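Local coordinates for Non-structural polyprotein (Sindbis virus, PDB 4GUA), which is the nsP2–nsP3 part of the alphavirus replication polyprotein, joining a cysteine protease, which processes the precursor, with macro and zinc-binding domains, at residues D515-L527 and K531-F544. Numbering follows the deposited sequence.
Sequences DDELVWIHPDSCL and KGFSTTKGKLYSYF. With SO4 (sulfate ion), chain J.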
# COMPACT_ATOMS: atom_id res chain seq x y z
N ASP A 515 -12.00 -0.05 7.04
CA ASP A 515 -11.37 0.68 8.13
C ASP A 515 -9.97 1.06 7.68
O ASP A 515 -9.05 0.25 7.69
CB ASP A 515 -11.29 -0.20 9.38
CG ASP A 515 -11.01 0.60 10.65
OD1 ASP A 515 -10.71 1.80 10.54
OD2 ASP A 515 -11.10 0.02 11.75
N ASP A 516 -9.82 2.33 7.32
CA ASP A 516 -8.55 2.81 6.79
C ASP A 516 -7.64 3.36 7.88
O ASP A 516 -6.46 3.62 7.63
CB ASP A 516 -8.79 3.86 5.71
CG ASP A 516 -9.74 4.95 6.15
OD1 ASP A 516 -10.58 4.70 7.04
OD2 ASP A 516 -9.66 6.06 5.58
N GLU A 517 -8.17 3.53 9.09
CA GLU A 517 -7.35 3.96 10.23
C GLU A 517 -6.63 2.79 10.89
O GLU A 517 -5.48 2.93 11.33
CB GLU A 517 -8.18 4.75 11.24
CG GLU A 517 -9.00 3.89 12.19
CD GLU A 517 -9.06 4.43 13.61
OE1 GLU A 517 -8.46 5.49 13.89
OE2 GLU A 517 -9.74 3.79 14.44
N LEU A 518 -7.26 1.62 10.90
CA LEU A 518 -6.77 0.50 11.71
C LEU A 518 -5.34 0.08 11.37
O LEU A 518 -4.98 -0.11 10.21
CB LEU A 518 -7.68 -0.72 11.55
CG LEU A 518 -7.45 -1.86 12.55
CD1 LEU A 518 -7.67 -1.39 13.99
CD2 LEU A 518 -8.35 -3.03 12.23
N VAL A 519 -4.54 -0.06 12.42
CA VAL A 519 -3.16 -0.52 12.29
C VAL A 519 -2.99 -1.89 12.92
O VAL A 519 -3.46 -2.15 14.02
CB VAL A 519 -2.19 0.44 12.99
CG1 VAL A 519 -0.79 -0.15 13.00
CG2 VAL A 519 -2.21 1.79 12.30
N TRP A 520 -2.32 -2.79 12.20
CA TRP A 520 -2.08 -4.12 12.70
C TRP A 520 -0.82 -4.11 13.56
O TRP A 520 0.25 -3.76 13.09
CB TRP A 520 -1.93 -5.08 11.52
CG TRP A 520 -1.94 -6.54 11.89
CD1 TRP A 520 -1.60 -7.09 13.08
CD2 TRP A 520 -2.30 -7.62 11.02
NE1 TRP A 520 -1.73 -8.46 13.02
CE2 TRP A 520 -2.16 -8.81 11.77
CE3 TRP A 520 -2.73 -7.71 9.70
CZ2 TRP A 520 -2.43 -10.06 11.23
CZ3 TRP A 520 -3.00 -8.96 9.17
CH2 TRP A 520 -2.85 -10.12 9.93
N ILE A 521 -0.94 -4.54 14.82
CA ILE A 521 0.17 -4.47 15.76
C ILE A 521 0.60 -5.84 16.27
O ILE A 521 -0.16 -6.82 16.21
CB ILE A 521 -0.18 -3.60 17.00
CG1 ILE A 521 -1.52 -4.04 17.60
CG2 ILE A 521 -0.19 -2.13 16.63
CD1 ILE A 521 -1.82 -3.44 18.98
N HIS A 522 1.84 -5.91 16.75
CA HIS A 522 2.37 -7.11 17.37
C HIS A 522 1.51 -7.51 18.59
O HIS A 522 1.06 -6.64 19.33
CB HIS A 522 3.82 -6.86 17.78
CG HIS A 522 4.55 -8.10 18.20
ND1 HIS A 522 4.72 -8.45 19.52
CD2 HIS A 522 5.15 -9.07 17.48
CE1 HIS A 522 5.39 -9.58 19.60
NE2 HIS A 522 5.67 -9.98 18.37
N PRO A 523 1.30 -8.81 18.80
CA PRO A 523 0.43 -9.29 19.90
C PRO A 523 0.87 -8.83 21.31
O PRO A 523 0.03 -8.63 22.19
CB PRO A 523 0.52 -10.81 19.78
CG PRO A 523 0.91 -11.06 18.36
CD PRO A 523 1.80 -9.93 17.98
N ASP A 524 2.17 -8.69 21.51
CA ASP A 524 2.72 -8.26 22.80
C ASP A 524 2.77 -6.73 22.93
O ASP A 524 3.30 -6.20 23.91
CB ASP A 524 4.12 -8.85 23.01
CG ASP A 524 4.13 -10.37 22.91
OD1 ASP A 524 3.07 -10.99 23.11
OD2 ASP A 524 5.22 -10.94 22.64
N SER A 525 2.24 -6.03 21.94
CA SER A 525 2.18 -4.57 22.00
C SER A 525 1.33 -4.09 23.16
O SER A 525 0.32 -4.71 23.50
CB SER A 525 1.61 -4.02 20.69
OG SER A 525 1.50 -2.60 20.74
N CYS A 526 1.74 -2.97 23.76
CA CYS A 526 0.99 -2.34 24.83
C CYS A 526 -0.15 -1.49 24.28
O CYS A 526 -0.91 -0.88 25.03
CB CYS A 526 1.91 -1.47 25.68
SG CYS A 526 2.40 0.08 24.87
N LEU A 527 -0.26 -1.45 22.95
CA LEU A 527 -1.33 -0.69 22.32
C LEU A 527 -2.56 -1.57 22.18
O LEU A 527 -3.64 -1.11 21.78
CB LEU A 527 -0.89 -0.17 20.95
CG LEU A 527 0.14 0.96 20.96
CD1 LEU A 527 0.74 1.16 19.59
CD2 LEU A 527 -0.50 2.25 21.44
N LYS A 531 -8.28 1.87 20.71
CA LYS A 531 -9.07 2.04 19.50
C LYS A 531 -8.10 2.49 18.42
O LYS A 531 -7.24 3.33 18.66
CB LYS A 531 -10.21 3.06 19.71
CG LYS A 531 -11.19 3.18 18.53
CD LYS A 531 -12.41 2.24 18.68
CE LYS A 531 -13.36 2.26 17.45
NZ LYS A 531 -14.43 3.32 17.52
N GLY A 532 -8.24 1.92 17.23
CA GLY A 532 -7.36 2.24 16.11
C GLY A 532 -6.27 1.21 15.88
O GLY A 532 -5.58 1.25 14.86
N PHE A 533 -6.12 0.27 16.82
CA PHE A 533 -5.09 -0.77 16.70
C PHE A 533 -5.68 -2.15 16.94
O PHE A 533 -6.60 -2.32 17.74
CB PHE A 533 -3.95 -0.52 17.69
CG PHE A 533 -3.30 0.83 17.55
CD1 PHE A 533 -2.29 1.02 16.61
CD2 PHE A 533 -3.70 1.89 18.34
CE1 PHE A 533 -1.69 2.26 16.47
CE2 PHE A 533 -3.10 3.13 18.21
CZ PHE A 533 -2.09 3.32 17.28
N SER A 534 -5.13 -3.15 16.25
CA SER A 534 -5.61 -4.52 16.36
C SER A 534 -4.49 -5.55 16.19
O SER A 534 -3.56 -5.36 15.41
CB SER A 534 -6.68 -4.78 15.31
OG SER A 534 -6.93 -6.17 15.19
N THR A 535 -4.60 -6.64 16.95
CA THR A 535 -3.65 -7.74 16.91
C THR A 535 -3.89 -8.68 15.74
O THR A 535 -2.96 -9.33 15.26
CB THR A 535 -3.74 -8.55 18.21
OG1 THR A 535 -3.26 -7.76 19.30
CG2 THR A 535 -2.92 -9.84 18.12
N THR A 536 -5.14 -8.80 15.31
CA THR A 536 -5.50 -9.73 14.24
C THR A 536 -5.64 -9.15 12.83
O THR A 536 -5.78 -9.91 11.87
CB THR A 536 -6.84 -10.42 14.59
OG1 THR A 536 -7.89 -9.44 14.58
CG2 THR A 536 -6.76 -11.07 15.96
N LYS A 537 -5.57 -7.83 12.67
CA LYS A 537 -5.84 -7.23 11.36
C LYS A 537 -5.45 -5.75 11.24
O LYS A 537 -5.09 -5.11 12.23
CB LYS A 537 -7.33 -7.41 11.03
CG LYS A 537 -8.26 -6.82 12.06
CD LYS A 537 -9.74 -7.02 11.69
CE LYS A 537 -10.66 -6.47 12.79
NZ LYS A 537 -12.11 -6.78 12.54
N GLY A 538 -5.59 -5.20 10.03
CA GLY A 538 -5.20 -3.83 9.74
C GLY A 538 -3.98 -3.66 8.84
O GLY A 538 -3.45 -4.63 8.29
N LYS A 539 -3.56 -2.41 8.66
CA LYS A 539 -2.42 -2.09 7.81
C LYS A 539 -1.09 -2.43 8.47
O LYS A 539 -0.99 -2.51 9.70
CB LYS A 539 -2.45 -0.61 7.42
CG LYS A 539 -2.08 0.34 8.55
CD LYS A 539 -2.07 1.78 8.10
CE LYS A 539 -3.41 2.45 8.37
NZ LYS A 539 -3.28 3.92 8.25
N LEU A 540 -0.07 -2.66 7.65
CA LEU A 540 1.21 -3.20 8.11
C LEU A 540 2.34 -2.17 8.32
O LEU A 540 3.47 -2.54 8.67
CB LEU A 540 1.66 -4.29 7.13
CG LEU A 540 0.73 -5.50 7.15
CD1 LEU A 540 1.01 -6.43 5.99
CD2 LEU A 540 0.83 -6.26 8.48
N TYR A 541 2.03 -0.89 8.11
CA TYR A 541 3.01 0.18 8.26
C TYR A 541 2.39 1.36 9.00
O TYR A 541 1.26 1.74 8.74
CB TYR A 541 3.51 0.66 6.89
CG TYR A 541 3.91 -0.45 5.94
CD1 TYR A 541 5.19 -0.99 5.97
CD2 TYR A 541 3.01 -0.94 5.00
CE1 TYR A 541 5.56 -2.00 5.10
CE2 TYR A 541 3.37 -1.95 4.12
CZ TYR A 541 4.65 -2.47 4.17
OH TYR A 541 5.02 -3.48 3.30
N SER A 542 3.13 1.94 9.93
CA SER A 542 2.64 3.12 10.62
C SER A 542 3.78 3.96 11.19
O SER A 542 4.86 3.44 11.50
CB SER A 542 1.69 2.71 11.75
OG SER A 542 1.03 3.85 12.27
N TYR A 543 3.55 5.26 11.33
CA TYR A 543 4.47 6.11 12.08
C TYR A 543 4.08 6.24 13.56
O TYR A 543 4.82 6.80 14.36
CB TYR A 543 4.55 7.51 11.47
CG TYR A 543 5.37 7.59 10.21
CD1 TYR A 543 6.76 7.66 10.27
CD2 TYR A 543 4.77 7.64 8.95
CE1 TYR A 543 7.51 7.74 9.14
CE2 TYR A 543 5.53 7.73 7.81
CZ TYR A 543 6.90 7.78 7.91
OH TYR A 543 7.67 7.88 6.78
N PHE A 544 2.89 5.73 13.92
CA PHE A 544 2.43 5.77 15.30
C PHE A 544 2.36 7.18 15.84
O PHE A 544 2.54 7.40 17.04
CB PHE A 544 3.33 4.91 16.19
CG PHE A 544 3.21 3.45 15.91
CD1 PHE A 544 2.21 2.70 16.50
CD2 PHE A 544 4.07 2.84 15.01
CE1 PHE A 544 2.08 1.36 16.22
CE2 PHE A 544 3.94 1.49 14.73
CZ PHE A 544 2.95 0.75 15.33
S SO4 J . -7.36 -6.95 19.44
O1 SO4 J . -8.36 -7.14 20.49
O2 SO4 J . -6.68 -5.66 19.63
O3 SO4 J . -6.38 -8.03 19.53
O4 SO4 J . -8.02 -6.99 18.14
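With CG turned opposite the backbone N (chi1 -169°), the indole of Trp-520 lies against the loop 535-538, whose backbone crosses one face of the ring. Lys-537 CA sits over the six-membered ring, 3.8 Å from its centroid, in a CH-pi contact, while Gly-538 O meets the ring edge in plane. The indole N-H makes a weak, bent bond from NE1 to Thr-535 O (2.7 Å). On the other face of the sheet, Phe-533 CG points opposite its carbonyl carbon (chi1 -57°), which sets ring atom CD1 3.7 Å from Val-519 CB; Ile-521 CG2 touches the same CD1, and Leu-527 CD1 lies over one face of this ring in a CH-pi contact and reaches Phe-544 CE1 at 3.6 Å. Between these layers, strands 519-520 and 533-534 form a two-stranded parallel sheet in the nsP3 zinc-binding domain, tied by Val-519 N to Gly-532 O, Ser-534 N to Val-519 O and Ile-521 N to Ser-534 O. The chain then turns back along the other edge of 519-520: Lys-539 N gives a nearly straight bond to Leu-518 O (3.1 Å, 177°), and Trp-520 N bonds to Lys-539 O at 2.8 Å. Leu-518 CD2 packs on Lys-537 CG, the two side chains crossing near a right angle. Lys-539 NZ makes a weak bond to Asp-516 O and a salt bridge with Asp-279 of helix 275-286.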